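Local coordinates for protein aspergillopepsin II heavy chain (Aspergillus niger var. macrosporus, PDB 1Y43) that probably cleaves peptide bonds at acidic pH as the heavy chain of a two-chain fungal acid endopeptidase of the glutamic (G1) peptidase family, at residues 139-151 and 159-171. Numbering follows the deposited sequence.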
loop_
_atom_site.group_PDB
_atom_site.type_symbol
_atom_site.label_atom_id
_atom_site.label_comp_id
_atom_site.label_asym_id
_atom_site.label_seq_id
_atom_site.Cartn_x
_atom_site.Cartn_y
_atom_site.Cartn_z
ATOM N N SER B 139 -10.087 4.714 -18.590
ATOM C CA SER B 139 -11.070 5.378 -17.725
ATOM C C SER B 139 -10.702 5.251 -16.240
ATOM O O SER B 139 -10.173 4.228 -15.818
ATOM C CB SER B 139 -12.470 4.784 -17.973
ATOM O OG SER B 139 -12.699 3.578 -17.237
ATOM N N THR B 140 -10.973 6.292 -15.456
ATOM C CA THR B 140 -10.659 6.267 -14.029
ATOM C C THR B 140 -11.865 5.870 -13.179
ATOM O O THR B 140 -13.001 6.293 -13.440
ATOM C CB THR B 140 -10.097 7.621 -13.537
ATOM O OG1 THR B 140 -11.098 8.631 -13.688
ATOM C CG2 THR B 140 -8.871 8.014 -14.339
ATOM N N VAL B 141 -11.616 5.047 -12.165
ATOM C CA VAL B 141 -12.664 4.587 -11.254
ATOM C C VAL B 141 -12.158 4.706 -9.833
ATOM O O VAL B 141 -10.950 4.615 -9.576
ATOM C CB VAL B 141 -13.056 3.097 -11.490
ATOM C CG1 VAL B 141 -13.615 2.893 -12.908
ATOM C CG2 VAL B 141 -11.861 2.183 -11.261
ATOM N N GLY B 142 -13.093 4.933 -8.923
ATOM C CA GLY B 142 -12.767 5.049 -7.515
ATOM C C GLY B 142 -13.008 3.738 -6.786
ATOM O O GLY B 142 -13.360 2.727 -7.407
ATOM N N PRO B 143 -12.895 3.740 -5.454
ATOM C CA PRO B 143 -13.098 2.532 -4.638
ATOM C C PRO B 143 -14.530 2.154 -4.217
ATOM O O PRO B 143 -14.712 1.197 -3.467
ATOM C CB PRO B 143 -12.202 2.799 -3.430
ATOM C CG PRO B 143 -12.304 4.283 -3.250
ATOM C CD PRO B 143 -12.289 4.829 -4.666
ATOM N N SER B 144 -15.535 2.851 -4.744
ATOM C CA SER B 144 -16.941 2.611 -4.385
ATOM C C SER B 144 -17.369 1.141 -4.356
ATOM O O SER B 144 -17.947 0.668 -3.374
ATOM C CB SER B 144 -17.879 3.370 -5.339
ATOM O OG SER B 144 -17.728 4.783 -5.220
ATOM N N ASP B 145 -17.053 0.424 -5.432
ATOM C CA ASP B 145 -17.447 -0.976 -5.571
ATOM C C ASP B 145 -16.370 -1.975 -5.169
ATOM O O ASP B 145 -16.481 -3.177 -5.459
ATOM C CB ASP B 145 -17.878 -1.258 -7.020
ATOM C CG ASP B 145 -19.075 -0.432 -7.450
ATOM O OD1 ASP B 145 -20.015 -0.295 -6.669
ATOM O OD2 ASP B 145 -19.070 0.072 -8.582
ATOM N N ALA B 146 -15.348 -1.483 -4.478
ATOM C CA ALA B 146 -14.244 -2.332 -4.059
ATOM C C ALA B 146 -14.616 -3.285 -2.938
ATOM O O ALA B 146 -15.569 -3.058 -2.191
ATOM C CB ALA B 146 -13.053 -1.468 -3.622
ATOM N N THR B 147 -13.907 -4.399 -2.888
ATOM C CA THR B 147 -14.085 -5.370 -1.832
ATOM C C THR B 147 -13.330 -4.805 -0.613
ATOM O O THR B 147 -12.172 -4.400 -0.725
ATOM C CB THR B 147 -13.468 -6.713 -2.253
ATOM O OG1 THR B 147 -14.217 -7.258 -3.350
ATOM C CG2 THR B 147 -13.456 -7.699 -1.088
ATOM N N VAL B 148 -13.996 -4.742 0.530
ATOM C CA VAL B 148 -13.387 -4.207 1.741
ATOM C C VAL B 148 -12.775 -5.326 2.562
ATOM O O VAL B 148 -13.415 -6.363 2.777
ATOM C CB VAL B 148 -14.442 -3.442 2.578
ATOM C CG1 VAL B 148 -13.870 -3.033 3.929
ATOM C CG2 VAL B 148 -14.921 -2.220 1.801
ATOM N N MET B 149 -11.542 -5.112 3.003
ATOM C CA MET B 149 -10.821 -6.098 3.797
ATOM C C MET B 149 -10.336 -5.527 5.118
ATOM O O MET B 149 -10.014 -4.339 5.207
ATOM C CB MET B 149 -9.595 -6.619 3.035
ATOM C CG MET B 149 -9.905 -7.595 1.918
ATOM S SD MET B 149 -8.366 -8.240 1.269
ATOM C CE MET B 149 -8.973 -9.119 -0.154
ATOM N N ASP B 150 -10.314 -6.373 6.146
ATOM C CA ASP B 150 -9.813 -5.985 7.458
ATOM C C ASP B 150 -8.982 -7.103 8.048
ATOM O O ASP B 150 -9.143 -8.262 7.681
ATOM C CB ASP B 150 -10.936 -5.583 8.408
ATOM C CG ASP B 150 -11.369 -4.155 8.209
ATOM O OD1 ASP B 150 -10.535 -3.238 8.295
ATOM O OD2 ASP B 150 -12.545 -3.944 7.923
ATOM N N ILE B 151 -8.087 -6.733 8.955
ATOM C CA ILE B 151 -7.191 -7.680 9.598
ATOM C C ILE B 151 -7.793 -8.308 10.861
ATOM O O ILE B 151 -8.359 -7.622 11.722
ATOM C CB ILE B 151 -5.825 -7.018 9.943
ATOM C CG1 ILE B 151 -5.113 -6.587 8.663
ATOM C CG2 ILE B 151 -4.940 -7.978 10.743
ATOM C CD1 ILE B 151 -3.855 -5.754 8.893
ATOM N N THR B 159 -8.543 -3.913 12.626
ATOM C CA THR B 159 -8.844 -2.751 11.788
ATOM C C THR B 159 -10.311 -2.688 11.389
ATOM O O THR B 159 -11.028 -3.698 11.419
ATOM C CB THR B 159 -8.023 -2.747 10.448
ATOM O OG1 THR B 159 -8.385 -3.879 9.646
ATOM C CG2 THR B 159 -6.526 -2.785 10.711
ATOM N N GLU B 160 -10.737 -1.485 11.022
ATOM C CA GLU B 160 -12.073 -1.215 10.518
ATOM C C GLU B 160 -11.848 -0.322 9.292
ATOM O O GLU B 160 -11.213 0.734 9.385
ATOM C CB GLU B 160 -12.934 -0.487 11.553
ATOM C CG GLU B 160 -13.523 -1.408 12.608
ATOM C CD GLU B 160 -14.214 -0.652 13.740
ATOM O OE1 GLU B 160 -14.422 0.588 13.599
ATOM O OE2 GLU B 160 -14.532 -1.288 14.786
ATOM N N THR B 161 -12.369 -0.746 8.151
ATOM C CA THR B 161 -12.181 -0.008 6.918
ATOM C C THR B 161 -13.495 0.515 6.360
ATOM O O THR B 161 -14.522 -0.157 6.438
ATOM C CB THR B 161 -11.488 -0.916 5.864
ATOM O OG1 THR B 161 -10.169 -1.244 6.319
ATOM C CG2 THR B 161 -11.395 -0.231 4.510
ATOM N N SER B 162 -13.462 1.738 5.852
ATOM C CA SER B 162 -14.635 2.354 5.238
ATOM C C SER B 162 -14.176 3.008 3.928
ATOM O O SER B 162 -13.037 3.483 3.818
ATOM C CB SER B 162 -15.279 3.387 6.182
ATOM O OG SER B 162 -14.366 4.391 6.577
ATOM N N VAL B 163 -15.033 2.968 2.916
ATOM C CA VAL B 163 -14.691 3.562 1.634
ATOM C C VAL B 163 -15.756 4.568 1.222
ATOM O O VAL B 163 -16.875 4.550 1.742
ATOM C CB VAL B 163 -14.538 2.482 0.511
ATOM C CG1 VAL B 163 -13.470 1.466 0.896
ATOM C CG2 VAL B 163 -15.858 1.783 0.245
ATOM N N SER B 164 -15.370 5.503 0.367
ATOM C CA SER B 164 -16.305 6.491 -0.153
ATOM C C SER B 164 -16.089 6.444 -1.669
ATOM O O SER B 164 -15.400 5.539 -2.186
ATOM C CB SER B 164 -16.004 7.890 0.416
ATOM O OG SER B 164 -14.847 8.462 -0.171
ATOM N N GLY B 165 -16.635 7.420 -2.388
ATOM C CA GLY B 165 -16.460 7.444 -3.826
ATOM C C GLY B 165 -15.048 7.793 -4.267
ATOM O O GLY B 165 -14.673 7.519 -5.411
ATOM N N ASP B 166 -14.251 8.380 -3.377
ATOM C CA ASP B 166 -12.885 8.755 -3.746
ATOM C C ASP B 166 -11.839 8.549 -2.647
ATOM O O ASP B 166 -10.714 9.048 -2.758
ATOM C CB ASP B 166 -12.850 10.213 -4.245
ATOM C CG ASP B 166 -13.461 11.202 -3.250
ATOM O OD1 ASP B 166 -13.363 10.995 -2.023
ATOM O OD2 ASP B 166 -14.033 12.211 -3.702
ATOM N N SER B 167 -12.195 7.824 -1.597
ATOM C CA SER B 167 -11.261 7.612 -0.501
ATOM C C SER B 167 -11.443 6.271 0.182
ATOM O O SER B 167 -12.459 5.584 -0.010
ATOM C CB SER B 167 -11.396 8.731 0.542
ATOM O OG SER B 167 -12.659 8.694 1.199
ATOM N N VAL B 168 -10.409 5.887 0.930
ATOM C CA VAL B 168 -10.394 4.647 1.688
ATOM C C VAL B 168 -9.805 5.013 3.052
ATOM O O VAL B 168 -8.727 5.599 3.110
ATOM C CB VAL B 168 -9.467 3.601 1.024
ATOM C CG1 VAL B 168 -9.462 2.305 1.830
ATOM C CG2 VAL B 168 -9.899 3.340 -0.410
ATOM N N THR B 169 -10.505 4.692 4.133
ATOM C CA THR B 169 -10.013 4.983 5.471
ATOM C C THR B 169 -9.866 3.681 6.252
ATOM O O THR B 169 -10.797 2.875 6.290
ATOM C CB THR B 169 -10.983 5.917 6.251
ATOM O OG1 THR B 169 -11.070 7.187 5.591
ATOM C CG2 THR B 169 -10.513 6.117 7.681
ATOM N N VAL B 170 -8.679 3.456 6.804
ATOM C CA VAL B 170 -8.401 2.275 7.612
ATOM C C VAL B 170 -8.101 2.777 9.014
ATOM O O VAL B 170 -7.198 3.594 9.207
ATOM C CB VAL B 170 -7.162 1.476 7.099
ATOM C CG1 VAL B 170 -6.915 0.250 7.984
ATOM C CG2 VAL B 170 -7.356 1.063 5.653
ATOM N N THR B 171 -8.869 2.299 9.983
ATOM C CA THR B 171 -8.693 2.708 11.372
ATOM C C THR B 171 -8.248 1.530 12.238
ATOM O O THR B 171 -8.736 0.404 12.086
ATOM C CB THR B 171 -9.998 3.258 11.952
ATOM O OG1 THR B 171 -10.484 4.312 11.114
ATOM C CG2 THR B 171 -9.754 3.785 13.348
#
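Asp150 and the threonines Thr159 and Thr161 show how a hairpin can be held together by side chains where its strands splay apart. Strands 147-151 and 159-163 run antiparallel at 165°, yet their axes approach no closer than 5.9 Å, and the bonds joining them here all use side-chain atoms. With CG anti to the carbonyl carbon and beside the backbone N (chi1 -83°), the Asp150 carboxylate extends toward the facing strand. Its CB sits 3.3 Å from Thr159 OG1, and CG lies equally near that hydroxyl and Thr159 O. At the tip, OD1 accepts two hydroxyls: Thr159 OG1 comes in on the anti side, close to the carboxylate plane, at 2.6 Å, whereas Thr161 OG1 donates from well above that plane, 39° out of it. OD2 turns its syn lone pair to Thr161 N, 3.2 Å away, in a bent bond. Thr159 OG1 also accepts from Ile151 N at 3.0 Å in a nearly straight bond, so this one hydroxyl holds both the carboxylate and the next backbone N-H.

Toward the start of strand 147-151, Val148 CG1 lies 3.7 Å from Thr161 CB, while its CG2 reaches CG1 of Val163. At the start of the type I turn from Pro143 to Ala146, the proline ring presses onto the 164-167 connection: CG meets the carbonyl oxygens of Ser164 and Ser167, and CB packs on Val168 CG2. Trp107 of strand 104-114 also touches this ring. Strand 147-153, hairpin partner of 156-163, edges this chain's five-stranded antiparallel sheet, so a strand of the other protein chain can continue it.

Three donors on one carboxylate would favour a charged Asp150, although a nearby acidic side chain of the other chain may raise its pKa.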